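Local coordinates for protein D-lactate dehydrogenase (Fermentative) (PDB 6ABJ) that interconverts D-lactate and pyruvate with NAD as cofactor, working as a tetrameric dehydrogenase of the D-isomer specific 2-hydroxyacid dehydrogenase family, at residues B[161-166]-B[214-219]. Sequence-based numbering, arbitrary orientation.
Sequences KRVGVI and SDIVSL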
ATOM      1  N   LYS B 161      31.946   2.143  -3.733  1.00 25.10           N
ATOM      2  CA  LYS B 161      31.659   1.943  -2.317  1.00 24.30           C
ATOM      3  C   LYS B 161      32.356   0.675  -1.773  1.00 23.77           C
ATOM      4  O   LYS B 161      32.676  -0.259  -2.518  1.00 24.76           O
ATOM      5  CB  LYS B 161      30.148   1.829  -2.048  1.00 24.87           C
ATOM      6  CG  LYS B 161      29.328   3.047  -2.412  1.00 23.88           C
ATOM      7  CD  LYS B 161      29.824   4.282  -1.650  1.00 25.24           C
ATOM      8  CE  LYS B 161      29.036   5.567  -1.909  1.00 26.55           C
ATOM      9  NZ  LYS B 161      28.937   5.868  -3.362  1.00 26.77           N
ATOM     10  N   ARG B 162      32.622   0.686  -0.470  1.00 24.15           N
ATOM     11  CA  ARG B 162      33.220  -0.463   0.211  1.00 25.24           C
ATOM     12  C   ARG B 162      32.137  -1.403   0.663  1.00 25.16           C
ATOM     13  O   ARG B 162      31.222  -0.983   1.381  1.00 23.95           O
ATOM     14  CB  ARG B 162      34.015   0.027   1.434  1.00 25.99           C
ATOM     15  CG  ARG B 162      35.249   0.781   0.966  1.00 32.89           C
ATOM     16  CD  ARG B 162      35.861   1.694   1.995  1.00 38.39           C
ATOM     17  NE  ARG B 162      36.914   2.408   1.274  1.00 43.91           N
ATOM     18  CZ  ARG B 162      37.480   3.525   1.707  1.00 51.40           C
ATOM     19  NH1 ARG B 162      37.098   4.054   2.863  1.00 49.64           N
ATOM     20  NH2 ARG B 162      38.479   4.076   1.013  1.00 52.16           N
ATOM     21  N   VAL B 163      32.247  -2.660   0.267  1.00 25.24           N
ATOM     22  CA  VAL B 163      31.291  -3.662   0.558  1.00 24.32           C
ATOM     23  C   VAL B 163      32.024  -4.728   1.367  1.00 25.74           C
ATOM     24  O   VAL B 163      32.987  -5.305   0.889  1.00 26.30           O
ATOM     25  CB  VAL B 163      30.752  -4.249  -0.725  1.00 25.45           C
ATOM     26  CG1 VAL B 163      29.846  -5.433  -0.439  1.00 25.13           C
ATOM     27  CG2 VAL B 163      29.969  -3.211  -1.533  1.00 27.30           C
ATOM     28  N   GLY B 164      31.554  -4.969   2.576  1.00 24.77           N
ATOM     29  CA  GLY B 164      32.187  -5.915   3.476  1.00 25.60           C
ATOM     30  C   GLY B 164      31.400  -7.198   3.564  1.00 27.29           C
ATOM     31  O   GLY B 164      30.226  -7.232   3.980  1.00 27.07           O
ATOM     32  N   VAL B 165      32.081  -8.284   3.203  1.00 26.93           N
ATOM     33  CA  VAL B 165      31.510  -9.603   3.177  1.00 26.90           C
ATOM     34  C   VAL B 165      31.993 -10.386   4.360  1.00 28.62           C
ATOM     35  O   VAL B 165      33.226 -10.679   4.478  1.00 30.61           O
ATOM     36  CB  VAL B 165      31.936 -10.307   1.911  1.00 28.91           C
ATOM     37  CG1 VAL B 165      31.233 -11.659   1.803  1.00 30.77           C
ATOM     38  CG2 VAL B 165      31.664  -9.424   0.713  1.00 28.88           C
ATOM     39  N   ILE B 166      31.070 -10.715   5.242  1.00 27.25           N
ATOM     40  CA  ILE B 166      31.389 -11.471   6.403  1.00 27.66           C
ATOM     41  C   ILE B 166      31.025 -12.938   6.130  1.00 28.70           C
ATOM     42  O   ILE B 166      29.852 -13.329   6.129  1.00 26.65           O
ATOM     43  CB  ILE B 166      30.662 -10.914   7.626  1.00 29.47           C
ATOM     44  CG1 ILE B 166      31.196  -9.499   7.890  1.00 29.22           C
ATOM     45  CG2 ILE B 166      30.903 -11.766   8.893  1.00 30.12           C
ATOM     46  CD1 ILE B 166      30.435  -8.813   8.975  1.00 29.03           C
ATOM     47  N   SER B 214      33.175  -0.305   6.053  1.00 25.36           N
ATOM     48  CA  SER B 214      32.270  -0.701   5.008  1.00 25.02           C
ATOM     49  C   SER B 214      31.039   0.245   4.887  1.00 24.42           C
ATOM     50  O   SER B 214      30.457   0.612   5.888  1.00 23.57           O
ATOM     51  CB  SER B 214      31.781  -2.108   5.311  1.00 25.86           C
ATOM     52  OG  SER B 214      32.795  -3.057   5.152  1.00 26.14           O
ATOM     53  N   ASP B 215      30.641   0.567   3.666  1.00 23.78           N
ATOM     54  CA  ASP B 215      29.401   1.238   3.385  1.00 24.62           C
ATOM     55  C   ASP B 215      28.237   0.253   3.406  1.00 24.11           C
ATOM     56  O   ASP B 215      27.082   0.577   3.777  1.00 24.52           O
ATOM     57  CB  ASP B 215      29.517   1.932   2.017  1.00 23.49           C
ATOM     58  CG  ASP B 215      30.613   2.937   1.970  1.00 23.59           C
ATOM     59  OD1 ASP B 215      30.622   3.864   2.774  1.00 23.97           O
ATOM     60  OD2 ASP B 215      31.527   2.778   1.165  1.00 22.38           O
ATOM     61  N   ILE B 216      28.515  -0.964   3.050  1.00 22.42           N
ATOM     62  CA  ILE B 216      27.483  -2.026   3.010  1.00 22.98           C
ATOM     63  C   ILE B 216      28.118  -3.271   3.645  1.00 23.26           C
ATOM     64  O   ILE B 216      29.224  -3.590   3.277  1.00 24.53           O
ATOM     65  CB  ILE B 216      27.052  -2.393   1.571  1.00 22.47           C
ATOM     66  CG1 ILE B 216      26.398  -1.199   0.884  1.00 22.77           C
ATOM     67  CG2 ILE B 216      26.080  -3.567   1.585  1.00 22.82           C
ATOM     68  CD1 ILE B 216      26.206  -1.413  -0.628  1.00 21.46           C
ATOM     69  N   VAL B 217      27.440  -3.907   4.593  1.00 23.63           N
ATOM     70  CA  VAL B 217      27.922  -5.135   5.258  1.00 23.63           C
ATOM     71  C   VAL B 217      26.949  -6.225   4.956  1.00 24.66           C
ATOM     72  O   VAL B 217      25.758  -6.014   5.096  1.00 23.06           O
ATOM     73  CB  VAL B 217      28.010  -4.913   6.748  1.00 25.24           C
ATOM     74  CG1 VAL B 217      28.364  -6.206   7.456  1.00 28.15           C
ATOM     75  CG2 VAL B 217      28.981  -3.818   7.102  1.00 26.36           C
ATOM     76  N   SER B 218      27.416  -7.422   4.495  1.00 23.65           N
ATOM     77  CA  SER B 218      26.485  -8.447   4.178  1.00 24.72           C
ATOM     78  C   SER B 218      26.948  -9.716   4.908  1.00 26.64           C
ATOM     79  O   SER B 218      28.099 -10.043   4.817  1.00 25.23           O
ATOM     80  CB  SER B 218      26.393  -8.708   2.681  1.00 24.68           C
ATOM     81  OG  SER B 218      25.344  -9.592   2.382  1.00 25.26           O
ATOM     82  N   LEU B 219      26.022 -10.363   5.637  1.00 27.79           N
ATOM     83  CA  LEU B 219      26.347 -11.546   6.413  1.00 29.15           C
ATOM     84  C   LEU B 219      26.141 -12.824   5.596  1.00 31.32           C
ATOM     85  O   LEU B 219      25.043 -13.097   5.071  1.00 29.62           O
ATOM     86  CB  LEU B 219      25.506 -11.604   7.670  1.00 29.89           C
ATOM     87  CG  LEU B 219      25.524 -10.363   8.512  1.00 30.91           C
ATOM     88  CD1 LEU B 219      24.542 -10.375   9.676  1.00 30.06           C
ATOM     89  CD2 LEU B 219      26.913 -10.166   9.086  1.00 31.05           C
TER
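Asp215, just before strand 216-219, reaches across to Arg162 at the start of strand 162-166. Its CG stands anti to its own carbonyl carbon (chi1 -60°), which places OD2 within bonding distance of Arg162 N. Followed outward, Asp215 CB lies 3.4 Å from Arg162 O. Asp215 CG comes next, 3.9 Å from Lys161 CD. At the tip, Asp215 OD2 accepts Arg162 N at 2.9 Å through its anti lone pair, and the bond is fairly straight (163°). The side chains of Lys161 and Asp215 cross at about a right angle, with Lys161 CB and CD near Asp215 OD2. Asp215 OD1 makes a salt bridge to Lys240, while Lys161 NZ leads away to Asp157 O and to Glu318 of a second subunit.

Arg162 O is gripped twice, by Asp215 N at 2.8 Å and by Ile216 N. The Asp215 donor is tilted from the carbonyl plane; that of Ile216 lies in it. Beyond this point the pairing is regular and parallel. Gly164 N bonds to Ile216 O, Gly164 O accepts Ser218 N, and Ile166 N bonds to Ser218 O. Ser214 OG lies 3.4 Å from Gly164 CA, on the face that also carries Ile166, Val217 and Leu219. There Ile166 CD1 packs against Val217 CG1 (3.7 Å) and Leu219 CD2 (3.8 Å). Helix 207-213 covers this face, touching Ile166 and accepting Ser214 OG at Leu210 O, while Val163 and Val165, on the other face, meet Phe175 of helix 170-181.

These are neighbouring central strands of the Rossmann-type NAD-binding domain. Gln170 and Ile171, within the glycine-rich segment after strand 162-166, bind NADH in a cofactor-bound form; none is bound here. The Asp215 carboxylate ties the two segments together, and its lysine partner probably favours the ionised form.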